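Local atomic coordinates of putative XRE-family transcriptional regulator (Rhodococcus sp., PDB entry 2OFY), a protein that probably binds DNA as a helix-turn-helix transcriptional regulator of the XRE family. Residues Glu12-Arg16 and Val77-Gly81; Arg25-Met30 and Leu44-Glu48. All coordinates share one frame; numbering follows the deposited sequence.

Interaction 1 (Glu12-Arg16 and Val77-Gly81)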
loop_
_atom_site.group_PDB
_atom_site.type_symbol
_atom_site.label_atom_id
_atom_site.label_comp_id
_atom_site.label_asym_id
_atom_site.label_seq_id
_atom_site.Cartn_x
_atom_site.Cartn_y
_atom_site.Cartn_z
ATOM N N GLU A 12 -14.570 -2.473 -4.429
ATOM C CA GLU A 12 -14.911 -3.244 -3.236
ATOM C C GLU A 12 -13.708 -3.350 -2.275
ATOM O O GLU A 12 -13.893 -3.223 -1.059
ATOM C CB GLU A 12 -15.423 -4.618 -3.640
ATOM C CG GLU A 12 -16.077 -5.374 -2.509
ATOM C CD GLU A 12 -16.656 -6.702 -2.976
ATOM O OE1 GLU A 12 -16.038 -7.402 -3.820
ATOM O OE2 GLU A 12 -17.759 -7.023 -2.518
ATOM N N ARG A 13 -12.494 -3.569 -2.792
ATOM C CA ARG A 13 -11.309 -3.586 -1.900
ATOM C C ARG A 13 -11.094 -2.276 -1.156
ATOM O O ARG A 13 -10.745 -2.251 0.034
ATOM C CB ARG A 13 -10.027 -3.848 -2.704
ATOM C CG ARG A 13 -9.906 -5.210 -3.278
ATOM C CD ARG A 13 -8.441 -5.393 -3.720
ATOM N NE ARG A 13 -8.307 -6.586 -4.531
ATOM C CZ ARG A 13 -8.242 -6.587 -5.856
ATOM N NH1 ARG A 13 -8.276 -5.446 -6.547
ATOM N NH2 ARG A 13 -8.151 -7.733 -6.492
ATOM N N GLY A 14 -11.270 -1.172 -1.879
ATOM C CA GLY A 14 -11.152 0.177 -1.298
ATOM C C GLY A 14 -12.165 0.330 -0.184
ATOM O O GLY A 14 -11.874 0.852 0.887
ATOM N N GLN A 15 -13.414 -0.068 -0.457
ATOM C CA GLN A 15 -14.488 0.018 0.568
ATOM C C GLN A 15 -14.196 -0.847 1.789
ATOM O O GLN A 15 -14.349 -0.381 2.927
ATOM C CB GLN A 15 -15.810 -0.376 -0.084
ATOM C CG GLN A 15 -16.200 0.829 -0.983
ATOM C CD GLN A 15 -17.386 0.543 -1.873
ATOM O OE1 GLN A 15 -17.781 -0.638 -2.061
ATOM N NE2 GLN A 15 -17.991 1.629 -2.425
ATOM N N ARG A 16 -13.778 -2.096 1.581
ATOM C CA ARG A 16 -13.396 -2.936 2.730
ATOM C C ARG A 16 -12.290 -2.331 3.569
ATOM O O ARG A 16 -12.322 -2.379 4.790
ATOM C CB ARG A 16 -12.875 -4.307 2.220
ATOM C CG ARG A 16 -13.952 -5.084 1.595
ATOM C CD ARG A 16 -13.307 -6.403 1.290
ATOM N NE ARG A 16 -13.964 -7.064 0.238
ATOM C CZ ARG A 16 -13.417 -8.071 -0.433
ATOM N NH1 ARG A 16 -12.178 -8.491 -0.128
ATOM N NH2 ARG A 16 -14.113 -8.641 -1.387
ATOM N N VAL A 77 -7.868 -9.400 4.412
ATOM C CA VAL A 77 -9.287 -9.427 3.966
ATOM C C VAL A 77 -9.551 -9.428 2.485
ATOM O O VAL A 77 -10.705 -9.535 2.082
ATOM C CB VAL A 77 -10.163 -8.289 4.579
ATOM C CG1 VAL A 77 -10.115 -8.342 6.098
ATOM C CG2 VAL A 77 -9.761 -6.912 4.014
ATOM N N VAL A 78 -8.496 -9.237 1.667
ATOM C CA VAL A 78 -8.648 -9.191 0.215
ATOM C C VAL A 78 -7.860 -10.245 -0.556
ATOM O O VAL A 78 -6.879 -10.821 -0.051
ATOM C CB VAL A 78 -8.218 -7.850 -0.354
ATOM C CG1 VAL A 78 -9.173 -6.774 0.060
ATOM C CG2 VAL A 78 -6.757 -7.533 0.099
ATOM N N THR A 79 -8.295 -10.408 -1.804
ATOM C CA THR A 79 -7.655 -11.262 -2.802
ATOM C C THR A 79 -7.049 -10.455 -3.937
ATOM O O THR A 79 -7.606 -9.436 -4.385
ATOM C CB THR A 79 -8.639 -12.216 -3.423
ATOM O OG1 THR A 79 -9.648 -11.476 -4.135
ATOM C CG2 THR A 79 -9.293 -13.044 -2.353
ATOM N N PHE A 80 -5.895 -10.938 -4.397
ATOM C CA PHE A 80 -5.190 -10.359 -5.513
ATOM C C PHE A 80 -4.959 -11.494 -6.453
ATOM O O PHE A 80 -4.742 -12.625 -5.997
ATOM C CB PHE A 80 -3.828 -9.810 -5.073
ATOM C CG PHE A 80 -3.893 -8.914 -3.856
ATOM C CD1 PHE A 80 -4.568 -7.697 -3.906
ATOM C CD2 PHE A 80 -3.299 -9.296 -2.673
ATOM C CE1 PHE A 80 -4.600 -6.882 -2.823
ATOM C CE2 PHE A 80 -3.325 -8.512 -1.615
ATOM C CZ PHE A 80 -4.013 -7.307 -1.640
ATOM N N GLY A 81 -5.010 -11.170 -7.745
ATOM C CA GLY A 81 -4.575 -12.052 -8.809
ATOM C C GLY A 81 -5.701 -12.959 -9.253
ATOM O O GLY A 81 -6.866 -12.745 -8.870
#
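With CG anti to its carbonyl carbon (chi1 -69°) and the chain straight from there to NE, R13 reaches off helix 8-25 and carries its guanidinium to the backbone of V77-G81. There the group meets the carbonyl oxygen of T79 side-on, with two nitrogens converging on that one acceptor: R13 NE lies 2.9 Å and R13 NH2 2.8 Å from T79 O. Both bonds are bent, with N-H...O angles of 140° and 146°, as is expected when two donors share a single atom. T79 O sits close to the guanidinium plane; seen from the carbonyl, NH2 is in its plane and NE is tilted somewhat from it. F80 CD1 lies over one face of the guanidinium, 4.0 Å from R13 NE, with the ring and guanidinium planes inclined to each other. The methylene part of the same arginine passes over V78 at about a right angle, R13 CG touching V78 CG1 at 3.8 Å. In this all-helical protein the contact lays the non-helical C-terminal segment, which follows helix 71-75, against the N-terminal helix. R16, one turn further along that helix, borders the contact: its NH1 lies 3.5 Å from V78 CG1 and 2.9 Å from V77 O. A salt bridge, whose hydrogen bond is weak, joins R16 NH2 to E12 OE1 at 3.3 Å within the helix. The second subunit adds to the same site, F58 of that chain packing on R13 and V78, while R65 of that chain donates a hydrogen bond from NH1 to V78 O.

Interaction 2 (Arg25-Met30 and Leu44-Glu48); sequences RGDMSM and LRKIE
The guanidinium of R25 and the carboxylate of E48 lie nearly in one plane, 13° apart, and meet edge to edge, while M30 CG rests over the centre of one guanidinium face. The salt bridge is side-on and two-pronged: R25 NE reaches E48 OE2 at 2.7 Å and R25 NH2 reaches E48 OE1 at 2.9 Å. Each oxygen offers its syn lone pair, and the N-H...O angles of 174° and 166° make both bonds nearly straight. Elsewhere on the guanidinium edge, R25 NH1 donates to M28 O at 2.9 Å, so all three nitrogens are engaged and the rotation of the group is fixed. A bend at chi3 turns the arginine chain into this position. R25 thus links the type II' turn R25-M28, which closes helix 8-25 and passes through G26 with positive phi, to the end of helix 41-48. Helices 30-37 and 41-48 are consistent with the two helices of the helix-turn-helix, so the contact ties the loop leading into the first, where S29 is the N-cap, to the second. Were R25 an alanine, the buried E48 would probably lose this paired charge and M28 O this donor. M30, a selenomethionine in the crystal, packs beside the bridge: its CE lies 4.0 Å from L44 CG and 3.7 Å from E48 OE1. Its SE meets R45 NH1 at 4.0 Å, where the two side chains cross at about a right angle; R45 NE turns to a salt bridge with E42. V33 of helix 30-37 packs against both R25 and L44.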
loop_
_atom_site.group_PDB
_atom_site.type_symbol
_atom_site.label_atom_id
_atom_site.label_comp_id
_atom_site.label_asym_id
_atom_site.label_seq_id
_atom_site.Cartn_x
_atom_site.Cartn_y
_atom_site.Cartn_z
ATOM N N ARG A 25 -10.293 2.692 14.110
ATOM C CA ARG A 25 -10.301 4.015 14.746
ATOM C C ARG A 25 -11.264 4.000 15.951
ATOM O O ARG A 25 -10.931 4.541 17.017
ATOM C CB ARG A 25 -10.647 5.095 13.736
ATOM C CG ARG A 25 -10.655 6.491 14.397
ATOM C CD ARG A 25 -10.697 7.592 13.364
ATOM N NE ARG A 25 -11.891 7.567 12.515
ATOM C CZ ARG A 25 -13.102 8.035 12.863
ATOM N NH1 ARG A 25 -13.380 8.517 14.115
ATOM N NH2 ARG A 25 -14.073 8.012 11.948
ATOM N N GLY A 26 -12.423 3.357 15.800
ATOM C CA GLY A 26 -13.329 3.210 16.955
ATOM C C GLY A 26 -13.677 4.587 17.477
ATOM O O GLY A 26 -14.107 5.443 16.692
ATOM N N ASP A 27 -13.504 4.828 18.785
ATOM C CA ASP A 27 -13.922 6.107 19.360
ATOM C C ASP A 27 -12.923 7.239 19.251
ATOM O O ASP A 27 -13.186 8.357 19.744
ATOM C CB ASP A 27 -14.341 5.911 20.827
ATOM C CG ASP A 27 -15.469 4.927 20.960
ATOM O OD1 ASP A 27 -16.363 4.949 20.077
ATOM O OD2 ASP A 27 -15.485 4.127 21.930
HETATM N N MSE A 28 -11.768 6.959 18.667
HETATM C CA MSE A 28 -10.728 7.951 18.546
HETATM C C MSE A 28 -11.150 9.029 17.530
HETATM O O MSE A 28 -11.909 8.761 16.586
HETATM C CB MSE A 28 -9.399 7.311 18.104
HETATM C CG MSE A 28 -8.804 6.284 19.060
HETATM SE SE MSE A 28 -7.454 5.290 18.000
HETATM C CE MSE A 28 -6.263 6.923 17.778
ATOM N N SER A 29 -10.659 10.247 17.751
ATOM C CA SER A 29 -11.010 11.392 16.957
ATOM C C SER A 29 -10.469 11.286 15.522
ATOM O O SER A 29 -9.305 10.929 15.326
ATOM C CB SER A 29 -10.370 12.614 17.629
ATOM O OG SER A 29 -10.298 13.696 16.744
HETATM N N MSE A 30 -11.270 11.647 14.524
HETATM C CA MSE A 30 -10.700 11.743 13.159
HETATM C C MSE A 30 -9.572 12.770 13.073
HETATM O O MSE A 30 -8.588 12.582 12.344
HETATM C CB MSE A 30 -11.763 12.098 12.143
HETATM C CG MSE A 30 -12.814 11.015 11.947
HETATM SE SE MSE A 30 -13.942 11.642 10.469
HETATM C CE MSE A 30 -12.711 11.017 9.292
ATOM N N LEU A 44 -8.771 11.299 5.257
ATOM C CA LEU A 44 -9.114 10.147 6.124
ATOM C C LEU A 44 -10.585 9.779 5.892
ATOM O O LEU A 44 -10.900 8.604 5.733
ATOM C CB LEU A 44 -8.898 10.521 7.576
ATOM C CG LEU A 44 -9.165 9.342 8.516
ATOM C CD1 LEU A 44 -8.387 8.099 8.109
ATOM C CD2 LEU A 44 -8.878 9.801 9.958
ATOM N N ARG A 45 -11.453 10.788 5.809
ATOM C CA ARG A 45 -12.868 10.559 5.522
ATOM C C ARG A 45 -13.068 9.784 4.223
ATOM O O ARG A 45 -13.851 8.849 4.157
ATOM C CB ARG A 45 -13.626 11.895 5.440
ATOM C CG ARG A 45 -15.133 11.712 5.252
ATOM C CD ARG A 45 -15.872 13.041 5.128
ATOM N NE ARG A 45 -15.389 14.058 6.063
ATOM C CZ ARG A 45 -15.724 14.154 7.351
ATOM N NH1 ARG A 45 -16.562 13.287 7.914
ATOM N NH2 ARG A 45 -15.219 15.144 8.080
ATOM N N LYS A 46 -12.405 10.261 3.165
ATOM C CA LYS A 46 -12.517 9.616 1.886
ATOM C C LYS A 46 -11.950 8.223 1.959
ATOM O O LYS A 46 -12.531 7.301 1.388
ATOM C CB LYS A 46 -11.762 10.443 0.856
ATOM C CG LYS A 46 -12.582 11.691 0.467
ATOM C CD LYS A 46 -11.755 12.551 -0.522
ATOM C CE LYS A 46 -12.570 13.802 -0.872
ATOM N NZ LYS A 46 -11.767 14.880 -1.520
ATOM N N ILE A 47 -10.825 8.045 2.659
ATOM C CA ILE A 47 -10.287 6.645 2.778
ATOM C C ILE A 47 -11.322 5.752 3.512
ATOM O O ILE A 47 -11.640 4.654 3.070
ATOM C CB ILE A 47 -8.930 6.614 3.512
ATOM C CG1 ILE A 47 -7.848 7.207 2.571
ATOM C CG2 ILE A 47 -8.612 5.151 3.937
ATOM C CD1 ILE A 47 -6.630 7.644 3.413
ATOM N N GLU A 48 -11.854 6.239 4.634
ATOM C CA GLU A 48 -12.730 5.427 5.468
ATOM C C GLU A 48 -14.022 5.031 4.748
ATOM O O GLU A 48 -14.661 3.999 5.069
ATOM C CB GLU A 48 -13.065 6.193 6.755
ATOM C CG GLU A 48 -11.936 6.178 7.728
ATOM C CD GLU A 48 -12.318 6.769 9.097
ATOM O OE1 GLU A 48 -13.383 7.391 9.223
ATOM O OE2 GLU A 48 -11.506 6.582 10.010
#

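Helix 8-25 joins the two contacts: interaction 1 uses its residues 12-16, whereas interaction 2 begins at R25, its last residue. Their centres are 19 Å apart on opposite sides of the chain's centre, and although their nearest atoms come within about 4 Å, they do not touch. Interaction 2 bridges a short span within the helix-turn-helix region and is buried; interaction 1 brings together segments 61 residues apart, enclosing that span, and lies at the surface. They also differ in their neighbours. The second subunit packs against interaction 1, but no other chain of the assembly touches interaction 2, whose surroundings are helices and loops of the same chain.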